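Family 88 glycosyl hydrolase (Bacteroides thetaiotaomicron, PDB 5NOA) probably hydrolyses unsaturated uronyl sugars from oligosaccharides released by polysaccharide lyases, as family 88 enzymes do, in the breakdown of complex plant glycans by a gut bacterium. Local coordinates at residues A138-V143 with T170-I175; Y111-D116 with M144-S149; S263-Q268 with A311-V316; D255-L260 with L299-N304. All blocks are in the same frame, centred on the assembly; numbering follows the deposited sequence.

Contact 1: A138-V143 with T170-I175; sequences ARAREV and TKLYNI
Leu-172 reaches from helix 160-176 to Ala-140 and Arg-141 on helix 135-149, joining two successive helices of the (alpha/alpha)6 barrel, the six-hairpin fold of this family. The two segments run in roughly opposite directions, and the contact between them is small, buried and apolar. Leucine's CG sits beside its own backbone N (chi1 -69°), a setting that sends both methyls toward the other helix. CD1 meets the methyl of the alanine, with Ala-140 CB to Leu-172 CD1 at 4.2 Å, and it lies just as near the backbone, 4.1 Å from Ala-140 O. The other branch brushes an aliphatic stem: Leu-172 CD2 is 4.4 Å from Arg-141 CG. Phe-121 of helix 120-130 and Tyr-181 of helix 180-196 touch the same cluster through Ala-140 and Leu-172 respectively.

The charged groups take another course. Arg-141 contributes only its stem to the leucine, while its NE pairs with Glu-145 one turn on. Arg-139 carries a separate network that also includes Asp-96. Within the segment, its NH1 forms a salt bridge with Glu-142 OE1 at 3.0 Å, the nitrogen lying 49° out of the carboxylate plane.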
loop_
_atom_site.group_PDB
_atom_site.type_symbol
_atom_site.label_atom_id
_atom_site.label_comp_id
_atom_site.label_asym_id
_atom_site.label_seq_id
_atom_site.Cartn_x
_atom_site.Cartn_y
_atom_site.Cartn_z
ATOM N N ALA A 138 21.450 -1.906 -6.666
ATOM C CA ALA A 138 22.656 -1.962 -5.823
ATOM C C ALA A 138 22.383 -1.429 -4.423
ATOM O O ALA A 138 22.752 -2.058 -3.427
ATOM C CB ALA A 138 23.790 -1.228 -6.518
ATOM N N ARG A 139 21.794 -0.243 -4.365
ATOM C CA ARG A 139 21.514 0.349 -3.075
ATOM C C ARG A 139 20.473 -0.484 -2.326
ATOM O O ARG A 139 20.606 -0.701 -1.121
ATOM C CB ARG A 139 21.090 1.797 -3.177
ATOM C CG ARG A 139 20.794 2.428 -1.824
ATOM C CD ARG A 139 21.998 2.553 -0.969
ATOM N NE ARG A 139 21.739 3.482 0.104
ATOM C CZ ARG A 139 22.647 3.963 0.944
ATOM N NH1 ARG A 139 23.894 3.526 0.936
ATOM N NH2 ARG A 139 22.323 4.892 1.824
ATOM N N ALA A 140 19.404 -0.918 -3.015
ATOM C CA ALA A 140 18.383 -1.717 -2.350
ATOM C C ALA A 140 19.006 -2.931 -1.665
ATOM O O ALA A 140 18.724 -3.249 -0.517
ATOM C CB ALA A 140 17.344 -2.156 -3.339
ATOM N N ARG A 141 19.873 -3.623 -2.414
ATOM C CA ARG A 141 20.507 -4.807 -1.861
ATOM C C ARG A 141 21.469 -4.467 -0.713
ATOM O O ARG A 141 21.491 -5.152 0.300
ATOM C CB ARG A 141 21.283 -5.572 -2.943
ATOM C CG ARG A 141 20.413 -6.348 -3.934
ATOM C CD ARG A 141 21.242 -7.227 -4.865
ATOM N NE ARG A 141 22.037 -8.061 -3.989
ATOM C CZ ARG A 141 23.236 -8.550 -4.238
ATOM N NH1 ARG A 141 23.784 -8.446 -5.448
ATOM N NH2 ARG A 141 23.907 -9.146 -3.264
ATOM N N GLU A 142 22.254 -3.407 -0.864
ATOM C CA GLU A 142 23.210 -3.018 0.173
ATOM C C GLU A 142 22.463 -2.756 1.477
ATOM O O GLU A 142 22.829 -3.243 2.530
ATOM C CB GLU A 142 23.970 -1.754 -0.250
ATOM C CG GLU A 142 24.928 -1.263 0.827
ATOM C CD GLU A 142 25.475 0.145 0.600
ATOM O OE1 GLU A 142 24.916 0.957 -0.193
ATOM O OE2 GLU A 142 26.497 0.449 1.278
ATOM N N VAL A 143 21.388 -1.987 1.386
ATOM C CA VAL A 143 20.641 -1.605 2.561
ATOM C C VAL A 143 19.937 -2.789 3.167
ATOM O O VAL A 143 20.055 -3.027 4.390
ATOM C CB VAL A 143 19.639 -0.485 2.202
ATOM C CG1 VAL A 143 18.661 -0.248 3.328
ATOM C CG2 VAL A 143 20.387 0.799 1.853
ATOM N N THR A 170 10.023 -9.664 -1.044
ATOM C CA THR A 170 9.646 -10.635 -2.064
ATOM C C THR A 170 10.257 -10.270 -3.422
ATOM O O THR A 170 10.689 -11.166 -4.166
ATOM C CB THR A 170 8.125 -10.790 -2.144
ATOM O OG1 THR A 170 7.503 -9.517 -2.215
ATOM C CG2 THR A 170 7.558 -11.507 -0.943
ATOM N N LYS A 171 10.281 -8.990 -3.802
ATOM C CA LYS A 171 10.851 -8.589 -5.100
ATOM C C LYS A 171 12.335 -8.896 -5.120
ATOM O O LYS A 171 12.856 -9.410 -6.113
ATOM C CB LYS A 171 10.554 -7.139 -5.379
ATOM C CG LYS A 171 9.094 -6.881 -5.696
ATOM C CD LYS A 171 8.819 -5.383 -5.815
ATOM C CE LYS A 171 7.354 -5.070 -5.954
ATOM N NZ LYS A 171 6.822 -5.430 -7.286
ATOM N N LEU A 172 13.042 -8.593 -4.030
ATOM C CA LEU A 172 14.468 -8.869 -4.022
ATOM C C LEU A 172 14.773 -10.352 -3.945
ATOM O O LEU A 172 15.764 -10.788 -4.509
ATOM C CB LEU A 172 15.200 -8.071 -2.933
ATOM C CG LEU A 172 15.257 -6.542 -3.191
ATOM C CD1 LEU A 172 15.909 -5.903 -1.972
ATOM C CD2 LEU A 172 16.061 -6.197 -4.437
ATOM N N TYR A 173 13.903 -11.109 -3.280
ATOM C CA TYR A 173 14.054 -12.570 -3.353
ATOM C C TYR A 173 13.994 -13.058 -4.786
ATOM O O TYR A 173 14.812 -13.858 -5.231
ATOM C CB TYR A 173 13.026 -13.311 -2.490
ATOM C CG TYR A 173 13.147 -14.784 -2.704
ATOM C CD1 TYR A 173 14.188 -15.482 -2.093
ATOM C CD2 TYR A 173 12.352 -15.459 -3.620
ATOM C CE1 TYR A 173 14.391 -16.812 -2.321
ATOM C CE2 TYR A 173 12.552 -16.779 -3.889
ATOM C CZ TYR A 173 13.568 -17.471 -3.225
ATOM O OH TYR A 173 13.747 -18.786 -3.482
ATOM N N ASN A 174 12.997 -12.605 -5.521
ATOM C CA ASN A 174 12.822 -13.157 -6.870
ATOM C C ASN A 174 13.973 -12.818 -7.791
ATOM O O ASN A 174 14.242 -13.569 -8.719
ATOM C CB ASN A 174 11.449 -12.755 -7.447
ATOM C CG ASN A 174 10.296 -13.563 -6.852
ATOM O OD1 ASN A 174 10.456 -14.697 -6.452
ATOM N ND2 ASN A 174 9.108 -12.969 -6.826
ATOM N N ILE A 175 14.657 -11.703 -7.532
ATOM C CA ILE A 175 15.855 -11.354 -8.276
ATOM C C ILE A 175 17.077 -12.133 -7.817
ATOM O O ILE A 175 17.781 -12.690 -8.646
ATOM C CB ILE A 175 16.123 -9.844 -8.191
ATOM C CG1 ILE A 175 15.011 -9.076 -8.916
ATOM C CG2 ILE A 175 17.495 -9.504 -8.761
ATOM C CD1 ILE A 175 14.919 -7.624 -8.534
#

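Contact 2: Y111-D116 with M144-S149; sequences YVLFGD and MEYQMS
This is a buried contact between a loop and a helix, in which a single leucine, Leu-113, presses on Tyr-146 and Gln-147 near the end of helix 135-149. Leu-113 occupies the third position of a type I turn, Tyr-111 to Phe-114, in the long connection that precedes helix 120-130. Its CB does not point at the helix; with CG beside the backbone N (chi1 -62°), the end of the chain swings closer and parts its two methyls between the two partners.

CD1 goes to the tyrosine, approaching the ring at its edge, near the ring plane, with Leu-113 CD1 to Tyr-146 CE2 at 4.2 Å; the two side chains cross at about a right angle. CD2 lies along the glutamine, which slides past in the opposite direction: Leu-113 CD2 is 3.8 Å from Gln-147 CB and 3.5 Å from Gln-147 OE1. That oxygen has its polar partner in Gln-118, whose NE2 also bonds to Val-112 O, so the Gln-118 amide nitrogen links the turn to the helix. On the helix, Tyr-146 O accepts from Ser-149 OG at 2.7 Å, in the carbonyl plane and on a lone pair, as well as from Ser-149 N.

Around this point, Trp-101 meets the Tyr-146 ring nearly perpendicularly, Tyr-188 of helix 180-196 touches Gln-147, and helix 160-176 packs on Met-144 and Met-148.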
loop_
_atom_site.group_PDB
_atom_site.type_symbol
_atom_site.label_atom_id
_atom_site.label_comp_id
_atom_site.label_asym_id
_atom_site.label_seq_id
_atom_site.Cartn_x
_atom_site.Cartn_y
_atom_site.Cartn_z
ATOM N N TYR A 111 18.246 8.143 7.627
ATOM C CA TYR A 111 17.127 7.253 7.908
ATOM C C TYR A 111 17.021 6.134 6.880
ATOM O O TYR A 111 15.950 5.817 6.367
ATOM C CB TYR A 111 15.849 8.091 8.088
ATOM C CG TYR A 111 15.886 8.704 9.464
ATOM C CD1 TYR A 111 16.632 9.849 9.727
ATOM C CD2 TYR A 111 15.229 8.112 10.529
ATOM C CE1 TYR A 111 16.760 10.334 11.008
ATOM C CE2 TYR A 111 15.333 8.600 11.814
ATOM C CZ TYR A 111 16.106 9.717 12.060
ATOM O OH TYR A 111 16.183 10.205 13.340
ATOM N N VAL A 112 18.149 5.490 6.650
ATOM C CA VAL A 112 18.290 4.484 5.616
ATOM C C VAL A 112 17.546 3.199 5.936
ATOM O O VAL A 112 17.075 2.507 5.032
ATOM C CB VAL A 112 19.808 4.212 5.405
ATOM C CG1 VAL A 112 20.071 3.066 4.427
ATOM C CG2 VAL A 112 20.530 5.460 4.960
ATOM N N LEU A 113 17.429 2.899 7.221
ATOM C CA LEU A 113 16.766 1.680 7.692
ATOM C C LEU A 113 15.293 1.855 8.027
ATOM O O LEU A 113 14.639 0.912 8.473
ATOM C CB LEU A 113 17.527 1.094 8.880
ATOM C CG LEU A 113 18.967 0.668 8.578
ATOM C CD1 LEU A 113 19.645 0.254 9.878
ATOM C CD2 LEU A 113 18.977 -0.403 7.504
ATOM N N PHE A 114 14.794 3.075 7.846
ATOM C CA PHE A 114 13.391 3.372 8.046
ATOM C C PHE A 114 12.633 2.981 6.792
ATOM O O PHE A 114 12.946 3.457 5.700
ATOM C CB PHE A 114 13.256 4.871 8.315
ATOM C CG PHE A 114 11.850 5.344 8.589
ATOM C CD1 PHE A 114 10.911 4.572 9.297
ATOM C CD2 PHE A 114 11.470 6.605 8.165
ATOM C CE1 PHE A 114 9.649 5.054 9.549
ATOM C CE2 PHE A 114 10.201 7.071 8.404
ATOM C CZ PHE A 114 9.293 6.286 9.076
ATOM N N GLY A 115 11.618 2.122 6.929
ATOM C CA GLY A 115 10.896 1.619 5.793
ATOM C C GLY A 115 10.284 2.653 4.901
ATOM O O GLY A 115 10.118 2.388 3.687
ATOM N N ASP A 116 9.960 3.837 5.426
ATOM C CA ASP A 116 9.496 4.902 4.539
ATOM C C ASP A 116 10.524 5.331 3.481
ATOM O O ASP A 116 10.141 5.910 2.463
ATOM C CB ASP A 116 9.036 6.111 5.350
ATOM C CG ASP A 116 7.646 5.957 5.960
ATOM O OD1 ASP A 116 6.962 4.971 5.669
ATOM O OD2 ASP A 116 7.255 6.905 6.684
ATOM N N MET A 144 19.190 -3.546 2.360
ATOM C CA MET A 144 18.416 -4.627 2.972
ATOM C C MET A 144 19.293 -5.757 3.502
ATOM O O MET A 144 19.004 -6.336 4.538
ATOM C CB MET A 144 17.366 -5.183 1.999
ATOM C CG MET A 144 16.338 -4.176 1.489
ATOM S SD MET A 144 15.662 -3.019 2.721
ATOM C CE MET A 144 14.846 -4.131 3.863
ATOM N N GLU A 145 20.382 -6.048 2.798
ATOM C CA GLU A 145 21.309 -7.078 3.247
ATOM C C GLU A 145 22.042 -6.659 4.526
ATOM O O GLU A 145 22.241 -7.493 5.407
ATOM C CB GLU A 145 22.196 -7.549 2.106
ATOM C CG GLU A 145 21.334 -8.251 1.046
ATOM C CD GLU A 145 21.913 -8.414 -0.352
ATOM O OE1 GLU A 145 23.151 -8.264 -0.532
ATOM O OE2 GLU A 145 21.112 -8.704 -1.301
ATOM N N TYR A 146 22.400 -5.374 4.672
ATOM C CA TYR A 146 22.917 -4.918 5.949
ATOM C C TYR A 146 21.845 -5.056 7.036
ATOM O O TYR A 146 22.082 -5.598 8.117
ATOM C CB TYR A 146 23.394 -3.463 5.880
ATOM C CG TYR A 146 23.786 -2.974 7.257
ATOM C CD1 TYR A 146 24.977 -3.404 7.852
ATOM C CD2 TYR A 146 22.953 -2.138 7.991
ATOM C CE1 TYR A 146 25.296 -3.015 9.141
ATOM C CE2 TYR A 146 23.290 -1.725 9.260
ATOM C CZ TYR A 146 24.452 -2.161 9.841
ATOM O OH TYR A 146 24.788 -1.759 11.112
ATOM N N GLN A 147 20.639 -4.581 6.765
ATOM C CA GLN A 147 19.564 -4.694 7.740
ATOM C C GLN A 147 19.377 -6.129 8.208
ATOM O O GLN A 147 19.276 -6.401 9.403
ATOM C CB GLN A 147 18.278 -4.146 7.162
ATOM C CG GLN A 147 17.111 -4.111 8.114
ATOM C CD GLN A 147 15.953 -3.346 7.538
ATOM O OE1 GLN A 147 16.142 -2.310 6.908
ATOM N NE2 GLN A 147 14.751 -3.836 7.793
ATOM N N MET A 148 19.345 -7.067 7.265
ATOM C CA MET A 148 19.117 -8.466 7.617
ATOM C C MET A 148 20.266 -9.075 8.434
ATOM O O MET A 148 20.060 -10.041 9.152
ATOM C CB MET A 148 18.849 -9.315 6.374
ATOM C CG MET A 148 17.548 -8.945 5.689
ATOM S SD MET A 148 17.130 -10.049 4.327
ATOM C CE MET A 148 18.440 -9.758 3.151
ATOM N N SER A 149 21.452 -8.484 8.342
ATOM C CA SER A 149 22.605 -8.932 9.113
ATOM C C SER A 149 22.565 -8.498 10.540
ATOM O O SER A 149 23.271 -9.045 11.386
ATOM C CB SER A 149 23.917 -8.439 8.479
ATOM O OG SER A 149 24.240 -7.092 8.753
#

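Contact 3: S263-Q268 with A311-V316; sequences SVAACQ and AHYQPV
The last turn of helix 250-266 and the loop that leaves it rest on the first half of helix 310-328 in the (alpha/alpha)6 barrel, with Ala-265 and Gln-268 facing Tyr-313 and Val-316. Helix 310-328 is kinked here: Pro-315 has no N-H to donate, and Val-316 N makes only a weak bond, to Tyr-313 O.

Ala-265 fits its methyl between two side chains. Ala-265 CB approaches Tyr-313 CE1 obliquely at 3.6 Å, and on the next turn it meets Val-316 CG2 at 4.1 Å. The ring has a further neighbour from its own helix, since His-312 CD2 stands 3.5 Å above the plane, over the ring centre. Leu-299 and Val-303 of helix 289-304 also touch the tyrosine.

Gln-268 supplies the polar half. Its CG is anti to the backbone N (chi1 -176°) and the rest of the chain is extended, which carries the amide past the valine, the two side chains running in opposite directions. Gln-268 NE2 donates to Val-316 O at 3.0 Å with an N-H...O angle of 157°, the acceptor lying close to the amide plane while the donor is tilted from the carbonyl plane. The same nitrogen bonds to Gly-272 O, and Gln-268 OE1 lies 3.4 Å from Val-316 CG1. A leucine in its place would probably leave Val-316 O and Gly-272 O without this donor, and the loop held to the helix here by apolar contacts alone.

Thus a single amide nitrogen, shared between two backbone oxygens, complements a methyl-and-ring contact, holds its own loop together at Gly-272 and ties it to helix 310-328.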
loop_
_atom_site.group_PDB
_atom_site.type_symbol
_atom_site.label_atom_id
_atom_site.label_comp_id
_atom_site.label_asym_id
_atom_site.label_seq_id
_atom_site.Cartn_x
_atom_site.Cartn_y
_atom_site.Cartn_z
ATOM N N SER A 263 -12.447 -9.104 8.530
ATOM C CA SER A 263 -12.758 -7.998 9.450
ATOM C C SER A 263 -12.897 -6.660 8.723
ATOM O O SER A 263 -13.741 -5.839 9.068
ATOM C CB SER A 263 -11.689 -7.907 10.514
ATOM O OG SER A 263 -11.762 -9.021 11.359
ATOM N N VAL A 264 -12.089 -6.459 7.700
ATOM C CA VAL A 264 -12.219 -5.283 6.838
ATOM C C VAL A 264 -13.590 -5.253 6.190
ATOM O O VAL A 264 -14.309 -4.250 6.253
ATOM C CB VAL A 264 -11.093 -5.242 5.786
ATOM C CG1 VAL A 264 -11.387 -4.224 4.679
ATOM C CG2 VAL A 264 -9.771 -4.907 6.437
ATOM N N ALA A 265 -13.989 -6.354 5.552
ATOM C CA ALA A 265 -15.253 -6.370 4.913
ATOM C C ALA A 265 -16.419 -6.105 5.874
ATOM O O ALA A 265 -17.360 -5.402 5.519
ATOM C CB ALA A 265 -15.453 -7.704 4.197
ATOM N N ALA A 266 -16.310 -6.625 7.090
ATOM C CA ALA A 266 -17.388 -6.513 8.041
ATOM C C ALA A 266 -17.661 -5.125 8.523
ATOM O O ALA A 266 -18.740 -4.850 8.985
ATOM C CB ALA A 266 -17.102 -7.388 9.256
ATOM N N CYS A 267 -16.689 -4.228 8.434
ATOM C CA CYS A 267 -16.881 -2.863 8.933
ATOM C C CYS A 267 -16.939 -1.797 7.840
ATOM O O CYS A 267 -16.910 -0.604 8.114
ATOM C CB CYS A 267 -15.813 -2.473 9.954
ATOM S SG CYS A 267 -14.139 -2.378 9.305
ATOM N N GLN A 268 -17.210 -2.199 6.616
ATOM C CA GLN A 268 -17.474 -1.230 5.554
ATOM C C GLN A 268 -18.707 -0.419 5.903
ATOM O O GLN A 268 -19.684 -0.969 6.411
ATOM C CB GLN A 268 -17.691 -1.970 4.226
ATOM C CG GLN A 268 -17.878 -1.073 3.021
ATOM C CD GLN A 268 -18.134 -1.884 1.751
ATOM O OE1 GLN A 268 -18.865 -2.856 1.770
ATOM N NE2 GLN A 268 -17.549 -1.465 0.646
ATOM N N ALA A 311 -17.987 -14.961 -3.634
ATOM C CA ALA A 311 -19.378 -14.613 -3.340
ATOM C C ALA A 311 -19.491 -13.691 -2.124
ATOM O O ALA A 311 -20.357 -12.826 -2.084
ATOM C CB ALA A 311 -20.218 -15.866 -3.137
ATOM N N HIS A 312 -18.635 -13.900 -1.126
ATOM C CA HIS A 312 -18.677 -13.123 0.104
ATOM C C HIS A 312 -18.133 -11.713 -0.155
ATOM O O HIS A 312 -18.715 -10.721 0.297
ATOM C CB HIS A 312 -17.849 -13.797 1.210
ATOM C CG HIS A 312 -17.871 -13.089 2.535
ATOM N ND1 HIS A 312 -18.811 -13.339 3.514
ATOM C CD2 HIS A 312 -17.032 -12.160 3.045
ATOM C CE1 HIS A 312 -18.553 -12.572 4.561
ATOM N NE2 HIS A 312 -17.477 -11.851 4.300
ATOM N N TYR A 313 -17.023 -11.602 -0.872
ATOM C CA TYR A 313 -16.296 -10.333 -0.959
ATOM C C TYR A 313 -16.701 -9.498 -2.154
ATOM O O TYR A 313 -16.543 -8.280 -2.093
ATOM C CB TYR A 313 -14.794 -10.542 -0.928
ATOM C CG TYR A 313 -14.319 -11.018 0.414
ATOM C CD1 TYR A 313 -14.163 -10.119 1.460
ATOM C CD2 TYR A 313 -14.009 -12.346 0.669
ATOM C CE1 TYR A 313 -13.710 -10.534 2.692
ATOM C CE2 TYR A 313 -13.562 -12.775 1.900
ATOM C CZ TYR A 313 -13.425 -11.856 2.938
ATOM O OH TYR A 313 -12.990 -12.247 4.152
ATOM N N GLN A 314 -17.134 -10.094 -3.260
ATOM C CA GLN A 314 -17.417 -9.264 -4.435
ATOM C C GLN A 314 -18.441 -8.153 -4.162
ATOM O O GLN A 314 -18.234 -7.020 -4.603
ATOM C CB GLN A 314 -17.828 -10.096 -5.653
ATOM C CG GLN A 314 -17.634 -9.322 -6.943
ATOM C CD GLN A 314 -16.203 -8.912 -7.218
ATOM O OE1 GLN A 314 -15.302 -9.748 -7.177
ATOM N NE2 GLN A 314 -15.985 -7.636 -7.530
ATOM N N PRO A 315 -19.511 -8.412 -3.385
ATOM C CA PRO A 315 -20.447 -7.320 -3.127
ATOM C C PRO A 315 -19.836 -6.142 -2.360
ATOM O O PRO A 315 -20.217 -4.998 -2.578
ATOM C CB PRO A 315 -21.558 -7.997 -2.319
ATOM C CG PRO A 315 -21.536 -9.408 -2.772
ATOM C CD PRO A 315 -20.078 -9.698 -2.941
ATOM N N VAL A 316 -18.897 -6.429 -1.481
ATOM C CA VAL A 316 -18.192 -5.388 -0.733
ATOM C C VAL A 316 -17.370 -4.561 -1.709
ATOM O O VAL A 316 -17.362 -3.313 -1.655
ATOM C CB VAL A 316 -17.324 -6.051 0.341
ATOM C CG1 VAL A 316 -16.405 -5.059 1.017
ATOM C CG2 VAL A 316 -18.246 -6.764 1.357
#

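Contact 4: D255-L260 with L299-N304; sequences DRFRTL and LQWGVN
Phe-257 drives the edge of its ring straight at the backbone of Gly-302, where helix 250-266 packs on helix 289-304 in the (alpha/alpha)6 barrel. CG lies anti to the backbone N (chi1 -177°), and this extended setting points the ring across to the other helix. The glycine CA lies at the rim, in the ring plane, with Phe-257 CE2 to Gly-302 CA at 3.7 Å and Phe-257 CZ to Gly-302 CA at 3.8 Å. The fit goes with the missing side chain: with ring and backbone as they are, a beta carbon on Gly-302 would point toward the phenylalanine and lie about 2.8 Å from Phe-257 CE2, too close for this approach.

Trp-301 lies next to the glycine and offers its benzo side. Phe-257 CZ arrives at the edge of the indole, near the indole plane, 4.3 Å from Trp-301 CE3. All three residues are buried. Leu-233 of helix 226-242 and Phe-307 and Leu-308 of the loop after helix 289-304 also pack on Phe-257, and Trp-301 continues onto Ala-237 and Lys-241.

Arg-256 and Thr-259, on 255-260, take no part in this packing. Arg-256 forms a salt bridge with Asp-193 and a cation-pi contact with Tyr-197, and its NH1 donates to Thr-259 OG1 at 3.2 Å, with the hydroxyl oxygen 18° out of the guanidinium plane.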
loop_
_atom_site.group_PDB
_atom_site.type_symbol
_atom_site.label_atom_id
_atom_site.label_comp_id
_atom_site.label_asym_id
_atom_site.label_seq_id
_atom_site.Cartn_x
_atom_site.Cartn_y
_atom_site.Cartn_z
ATOM N N ASP A 255 -3.281 -17.074 5.940
ATOM C CA ASP A 255 -4.217 -17.104 7.065
ATOM C C ASP A 255 -4.490 -15.694 7.588
ATOM O O ASP A 255 -5.631 -15.331 7.859
ATOM C CB ASP A 255 -3.713 -18.003 8.204
ATOM C CG ASP A 255 -3.831 -19.504 7.906
ATOM O OD1 ASP A 255 -4.441 -19.874 6.890
ATOM O OD2 ASP A 255 -3.265 -20.301 8.696
ATOM N N ARG A 256 -3.433 -14.899 7.727
ATOM C CA ARG A 256 -3.622 -13.528 8.190
ATOM C C ARG A 256 -4.344 -12.666 7.170
ATOM O O ARG A 256 -5.168 -11.831 7.526
ATOM C CB ARG A 256 -2.286 -12.888 8.573
ATOM C CG ARG A 256 -2.378 -11.466 9.078
ATOM C CD ARG A 256 -3.187 -11.243 10.334
ATOM N NE ARG A 256 -2.503 -11.801 11.483
ATOM C CZ ARG A 256 -2.880 -12.865 12.160
ATOM N NH1 ARG A 256 -3.970 -13.593 11.808
ATOM N NH2 ARG A 256 -2.128 -13.263 13.167
ATOM N N PHE A 257 -4.005 -12.828 5.907
ATOM C CA PHE A 257 -4.717 -12.109 4.853
ATOM C C PHE A 257 -6.217 -12.397 4.920
ATOM O O PHE A 257 -7.010 -11.478 4.840
ATOM C CB PHE A 257 -4.131 -12.514 3.512
ATOM C CG PHE A 257 -4.703 -11.802 2.339
ATOM C CD1 PHE A 257 -4.501 -10.463 2.136
ATOM C CD2 PHE A 257 -5.348 -12.504 1.349
ATOM C CE1 PHE A 257 -4.984 -9.811 1.008
ATOM C CE2 PHE A 257 -5.846 -11.860 0.235
ATOM C CZ PHE A 257 -5.669 -10.517 0.072
ATOM N N ARG A 258 -6.574 -13.664 5.103
ATOM C CA ARG A 258 -7.979 -14.011 5.179
ATOM C C ARG A 258 -8.670 -13.426 6.411
ATOM O O ARG A 258 -9.823 -12.984 6.302
ATOM C CB ARG A 258 -8.176 -15.519 5.153
ATOM C CG ARG A 258 -7.835 -16.100 3.779
ATOM C CD ARG A 258 -8.238 -17.542 3.753
ATOM N NE ARG A 258 -7.884 -18.239 2.554
ATOM C CZ ARG A 258 -7.223 -19.383 2.490
ATOM N NH1 ARG A 258 -6.821 -20.057 3.558
ATOM N NH2 ARG A 258 -6.998 -19.862 1.290
ATOM N N THR A 259 -7.986 -13.432 7.570
ATOM C CA THR A 259 -8.615 -12.891 8.790
ATOM C C THR A 259 -8.804 -11.378 8.671
ATOM O O THR A 259 -9.865 -10.817 8.987
ATOM C CB THR A 259 -7.841 -13.240 10.081
ATOM O OG1 THR A 259 -6.525 -12.607 10.190
ATOM C CG2 THR A 259 -7.762 -14.696 10.262
ATOM N N LEU A 260 -7.776 -10.720 8.175
ATOM C CA LEU A 260 -7.845 -9.266 8.000
ATOM C C LEU A 260 -8.912 -8.892 6.976
ATOM O O LEU A 260 -9.717 -7.988 7.209
ATOM C CB LEU A 260 -6.477 -8.754 7.570
ATOM C CG LEU A 260 -6.329 -7.269 7.384
ATOM C CD1 LEU A 260 -6.642 -6.515 8.649
ATOM C CD2 LEU A 260 -4.952 -6.910 6.852
ATOM N N LEU A 299 -8.887 -6.561 -1.475
ATOM C CA LEU A 299 -10.005 -7.501 -1.521
ATOM C C LEU A 299 -10.190 -8.026 -2.944
ATOM O O LEU A 299 -10.377 -9.230 -3.136
ATOM C CB LEU A 299 -11.284 -6.893 -1.015
ATOM C CG LEU A 299 -11.309 -6.517 0.468
ATOM C CD1 LEU A 299 -12.603 -5.823 0.809
ATOM C CD2 LEU A 299 -11.107 -7.705 1.359
ATOM N N GLN A 300 -10.161 -7.155 -3.946
ATOM C CA GLN A 300 -10.335 -7.660 -5.308
ATOM C C GLN A 300 -9.179 -8.554 -5.694
ATOM O O GLN A 300 -9.363 -9.571 -6.373
ATOM C CB GLN A 300 -10.485 -6.528 -6.297
ATOM C CG GLN A 300 -10.821 -7.037 -7.726
ATOM C CD GLN A 300 -12.240 -7.607 -7.811
ATOM O OE1 GLN A 300 -13.193 -6.853 -7.932
ATOM N NE2 GLN A 300 -12.387 -8.919 -7.687
ATOM N N TRP A 301 -7.952 -8.180 -5.285
ATOM C CA TRP A 301 -6.799 -9.002 -5.605
ATOM C C TRP A 301 -6.969 -10.368 -4.984
ATOM O O TRP A 301 -6.737 -11.420 -5.613
ATOM C CB TRP A 301 -5.473 -8.345 -5.148
ATOM C CG TRP A 301 -4.309 -9.129 -5.613
ATOM C CD1 TRP A 301 -3.648 -8.955 -6.804
ATOM C CD2 TRP A 301 -3.701 -10.265 -4.983
ATOM N NE1 TRP A 301 -2.673 -9.898 -6.943
ATOM C CE2 TRP A 301 -2.704 -10.744 -5.870
ATOM C CE3 TRP A 301 -3.903 -10.945 -3.776
ATOM C CZ2 TRP A 301 -1.942 -11.878 -5.603
ATOM C CZ3 TRP A 301 -3.127 -12.099 -3.521
ATOM C CH2 TRP A 301 -2.157 -12.523 -4.433
ATOM N N GLY A 302 -7.380 -10.411 -3.728
ATOM C CA GLY A 302 -7.548 -11.710 -3.053
ATOM C C GLY A 302 -8.613 -12.592 -3.662
ATOM O O GLY A 302 -8.452 -13.834 -3.704
ATOM N N VAL A 303 -9.694 -11.967 -4.134
ATOM C CA VAL A 303 -10.738 -12.712 -4.890
ATOM C C VAL A 303 -10.149 -13.196 -6.223
ATOM O O VAL A 303 -10.310 -14.387 -6.565
ATOM C CB VAL A 303 -11.960 -11.807 -5.114
ATOM C CG1 VAL A 303 -12.918 -12.373 -6.158
ATOM C CG2 VAL A 303 -12.693 -11.601 -3.797
ATOM N N ASN A 304 -9.441 -12.336 -6.940
ATOM C CA ASN A 304 -8.914 -12.684 -8.255
ATOM C C ASN A 304 -7.789 -13.702 -8.185
ATOM O O ASN A 304 -7.495 -14.326 -9.195
ATOM C CB ASN A 304 -8.338 -11.454 -8.939
ATOM C CG ASN A 304 -9.355 -10.507 -9.480
ATOM O OD1 ASN A 304 -10.528 -10.813 -9.614
ATOM N ND2 ASN A 304 -8.881 -9.312 -9.878
#

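From the N terminus, the loop 111-116 opens contact 2, and 138-143 opens contact 1 before 144-149 closes contact 2; 170-175 then closes contact 1. The two cross and touch where Val-143 packs on Val-112, tying the loop before helix 120-130 and helix 160-176 to helix 135-149. Further on, 255-260 opens contact 4 and 263-268 contact 3, from helix 250-266 and the loop that leaves it; 299-304 and 311-316 close them in that order, so this pair crosses too, tying helices 289-304 and 310-328 to that element. Contacts 4 and 3 meet where Gln-314 NE2 probably bonds to Gln-300 OE1. The pairs are in series, with the centres of contacts 1 and 3 about 34 Å apart.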